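Local coordinates for uncharacterized protein (Bacteroides ovatus, PDB 4IRT) that is of unknown function but belongs to the BNR repeat-containing, beta-propeller-like proteins and is a putative neuraminidase, at residues Thr117-Gly122 with Trp163-Asp168. Residues are numbered along the deposited sequence; the frame is centred on the assembly and turned at random. Where two conformers were deposited one is given.
Sequences TGVDEG and WTRVQD
The side chains of R165 and D120 cross at about a right angle, while their guanidinium and carboxylate planes are 38° apart, and this pairing ties the 117-122 loop to strand 162-167. NH2 of R165 carries two bonds: a salt bridge to OD2 of D120 at 2.7 Å, met from above the carboxylate plane, and a nearly straight hydrogen bond (168°) to the carbonyl O of V119 at 2.8 Å, lying in the guanidinium plane. On the same group, NE holds OD1 of D168 at 2.9 Å, so one arginine bridges two carboxylates whose nearest oxygens, D120 OD2 and D168 OD1, are 3.9 Å apart; its positive charge probably offsets their repulsion. Bridge and spacing hold for one of two D120 conformers; the other is left open. Strand 162-167 is an outermost strand of a four-stranded antiparallel sheet, the blade unit of a beta-propeller, and the loop preceding strand 124-131, at the sheet's other edge, meets it in a surface contact. In R165, CG lies anti to the backbone N, and bends at the next two bonds turn CD and NE. An alanine in place of R165 would probably leave D120 and D168 without their shared counter-charge and the V119 carbonyl without this donor. NH1 donates to OD1 of N154, to a water that donates to OE2 of E121, and weakly to OG1 of T117, which also accepts from V119 N in an ST turn.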
ATOM      1  N   THR A 117      -9.028  -4.494  19.700  1.00 15.65           N
ATOM      2  CA  THR A 117      -9.704  -5.578  20.471  1.00 17.45           C
ATOM      3  C   THR A 117      -8.989  -5.925  21.778  1.00 18.18           C
ATOM      4  O   THR A 117      -9.522  -6.649  22.639  1.00 17.97           O
ATOM      5  CB  THR A 117      -9.828  -6.842  19.623  1.00 17.87           C
ATOM      6  OG1 THR A 117      -8.548  -7.476  19.497  1.00 17.08           O
ATOM      7  CG2 THR A 117     -10.348  -6.483  18.261  1.00 20.70           C
ATOM      8  N   GLY A 118      -7.773  -5.425  21.934  1.00 18.42           N
ATOM      9  CA  GLY A 118      -6.936  -5.740  23.091  1.00 18.74           C
ATOM     10  C   GLY A 118      -6.290  -7.113  23.053  1.00 18.93           C
ATOM     11  O   GLY A 118      -5.663  -7.529  24.029  1.00 20.63           O
ATOM     12  N   VAL A 119      -6.433  -7.829  21.941  1.00 17.99           N
ATOM     13  CA  VAL A 119      -5.887  -9.176  21.803  1.00 18.40           C
ATOM     14  C   VAL A 119      -4.924  -9.223  20.636  1.00 17.06           C
ATOM     15  O   VAL A 119      -5.241  -8.739  19.544  1.00 16.17           O
ATOM     16  CB  VAL A 119      -7.009 -10.213  21.537  1.00 22.25           C
ATOM     17  CG1 VAL A 119      -6.440 -11.633  21.487  1.00 25.14           C
ATOM     18  CG2 VAL A 119      -8.107 -10.102  22.589  1.00 22.99           C
ATOM     19  N   ASP A 120      -3.762  -9.847  20.854  1.00 17.65           N
ATOM     20  CA  ASP A 120      -2.743  -9.979  19.800  0.50 18.13           C
ATOM     21  C   ASP A 120      -2.305  -8.604  19.265  1.00 16.28           C
ATOM     22  O   ASP A 120      -2.099  -8.450  18.083  1.00 16.02           O
ATOM     23  CB  ASP A 120      -3.236 -10.814  18.597  0.50 20.84           C
ATOM     24  CG  ASP A 120      -3.889 -12.122  18.996  0.50 25.52           C
ATOM     25  OD1 ASP A 120      -3.442 -12.754  19.973  0.50 26.19           O
ATOM     26  OD2 ASP A 120      -4.862 -12.520  18.307  0.50 29.61           O
ATOM     27  N   GLU A 121      -2.174  -7.614  20.143  1.00 16.39           N
ATOM     28  CA  GLU A 121      -1.748  -6.263  19.761  1.00 14.50           C
ATOM     29  C   GLU A 121      -0.394  -5.875  20.378  1.00 15.14           C
ATOM     30  O   GLU A 121      -0.064  -4.682  20.491  1.00 12.96           O
ATOM     31  CB  GLU A 121      -2.852  -5.263  20.156  1.00 14.05           C
ATOM     32  CG  GLU A 121      -4.097  -5.493  19.337  1.00 14.29           C
ATOM     33  CD  GLU A 121      -5.323  -4.693  19.757  1.00 14.20           C
ATOM     34  OE1 GLU A 121      -5.290  -3.894  20.713  1.00 14.93           O
ATOM     35  OE2 GLU A 121      -6.348  -4.892  19.087  1.00 14.31           O
ATOM     36  N   GLY A 122       0.400  -6.887  20.742  1.00 13.99           N
ATOM     37  CA  GLY A 122       1.705  -6.680  21.367  1.00 14.96           C
ATOM     38  C   GLY A 122       2.897  -6.598  20.420  1.00 15.18           C
ATOM     39  O   GLY A 122       3.967  -6.154  20.836  1.00 14.57           O
ATOM     40  N   TRP A 163     -14.174  -2.179  17.381  1.00 17.80           N
ATOM     41  CA  TRP A 163     -13.437  -3.087  16.526  1.00 15.90           C
ATOM     42  C   TRP A 163     -13.706  -4.497  16.968  1.00 16.27           C
ATOM     43  O   TRP A 163     -13.755  -4.754  18.169  1.00 16.26           O
ATOM     44  CB  TRP A 163     -11.938  -2.844  16.663  1.00 14.89           C
ATOM     45  CG  TRP A 163     -11.486  -1.581  16.043  1.00 14.45           C
ATOM     46  CD1 TRP A 163     -11.317  -0.392  16.662  1.00 13.62           C
ATOM     47  CD2 TRP A 163     -11.130  -1.382  14.674  1.00 13.80           C
ATOM     48  NE1 TRP A 163     -10.881   0.555  15.768  1.00 13.13           N
ATOM     49  CE2 TRP A 163     -10.760  -0.028  14.535  1.00 14.32           C
ATOM     50  CE3 TRP A 163     -11.106  -2.213  13.553  1.00 14.75           C
ATOM     51  CZ2 TRP A 163     -10.342   0.526  13.300  1.00 14.36           C
ATOM     52  CZ3 TRP A 163     -10.688  -1.691  12.326  1.00 14.40           C
ATOM     53  CH2 TRP A 163     -10.324  -0.317  12.201  1.00 13.82           C
ATOM     54  N   THR A 164     -13.852  -5.395  15.996  1.00 15.92           N
ATOM     55  CA  THR A 164     -13.893  -6.819  16.274  0.50 15.93           C
ATOM     56  C   THR A 164     -13.004  -7.585  15.312  1.00 15.99           C
ATOM     57  O   THR A 164     -12.754  -7.161  14.179  1.00 15.39           O
ATOM     58  CB  THR A 164     -15.321  -7.367  16.163  0.50 15.73           C
ATOM     59  OG1 THR A 164     -15.849  -7.020  14.882  0.50 14.49           O
ATOM     60  CG2 THR A 164     -16.196  -6.781  17.269  0.50 16.26           C
ATOM     61  N   ARG A 165     -12.507  -8.719  15.773  1.00 16.07           N
ATOM     62  CA  ARG A 165     -11.667  -9.561  14.947  1.00 16.52           C
ATOM     63  C   ARG A 165     -12.503 -10.185  13.817  1.00 16.63           C
ATOM     64  O   ARG A 165     -13.586 -10.707  14.070  1.00 18.61           O
ATOM     65  CB  ARG A 165     -11.025 -10.650  15.804  1.00 17.86           C
ATOM     66  CG  ARG A 165     -10.061 -11.537  15.042  1.00 18.44           C
ATOM     67  CD  ARG A 165      -8.733 -10.845  14.785  1.00 18.95           C
ATOM     68  NE  ARG A 165      -7.836 -11.056  15.929  1.00 25.38           N
ATOM     69  CZ  ARG A 165      -7.366 -10.119  16.746  1.00 23.55           C
ATOM     70  NH1 ARG A 165      -7.688  -8.857  16.611  1.00 22.33           N
ATOM     71  NH2 ARG A 165      -6.563 -10.468  17.733  1.00 27.37           N
ATOM     72  N   VAL A 166     -11.988 -10.152  12.599  1.00 16.59           N
ATOM     73  CA  VAL A 166     -12.612 -10.826  11.444  1.00 15.44           C
ATOM     74  C   VAL A 166     -11.924 -12.144  11.144  1.00 16.93           C
ATOM     75  O   VAL A 166     -12.579 -13.193  11.026  1.00 16.06           O
ATOM     76  CB  VAL A 166     -12.612  -9.931  10.196  1.00 16.17           C
ATOM     77  CG1 VAL A 166     -13.191 -10.676   8.996  1.00 16.19           C
ATOM     78  CG2 VAL A 166     -13.409  -8.659  10.481  1.00 16.17           C
ATOM     79  N   GLN A 167     -10.602 -12.110  11.007  1.00 16.87           N
ATOM     80  CA  GLN A 167      -9.860 -13.355  10.882  1.00 18.29           C
ATOM     81  C   GLN A 167      -8.623 -13.331  11.756  1.00 18.57           C
ATOM     82  O   GLN A 167      -7.849 -12.371  11.725  1.00 18.94           O
ATOM     83  CB  GLN A 167      -9.449 -13.651   9.439  1.00 17.67           C
ATOM     84  CG  GLN A 167     -10.576 -13.834   8.433  1.00 18.55           C
ATOM     85  CD  GLN A 167     -11.455 -15.055   8.665  1.00 20.04           C
ATOM     86  OE1 GLN A 167     -11.111 -15.960   9.416  1.00 20.12           O
ATOM     87  NE2 GLN A 167     -12.612 -15.073   8.023  1.00 21.34           N
ATOM     88  N   ASP A 168      -8.501 -14.394  12.532  1.00 23.14           N
ATOM     89  CA  ASP A 168      -7.319 -14.718  13.323  1.00 31.27           C
ATOM     90  C   ASP A 168      -6.295 -15.446  12.482  1.00 24.20           C
ATOM     91  O   ASP A 168      -5.103 -15.230  12.653  1.00 24.22           O
ATOM     92  CB  ASP A 168      -7.718 -15.657  14.477  1.00 26.63           C
ATOM     93  CG  ASP A 168      -8.410 -14.926  15.595  1.00 39.49           C
ATOM     94  OD1 ASP A 168      -7.780 -13.995  16.129  1.00 27.93           O
ATOM     95  OD2 ASP A 168      -9.571 -15.279  15.947  1.00 49.64           O
TER
HETATM   96  O   HOH W   1      -6.199  -6.547  16.944  1.00 12.85           O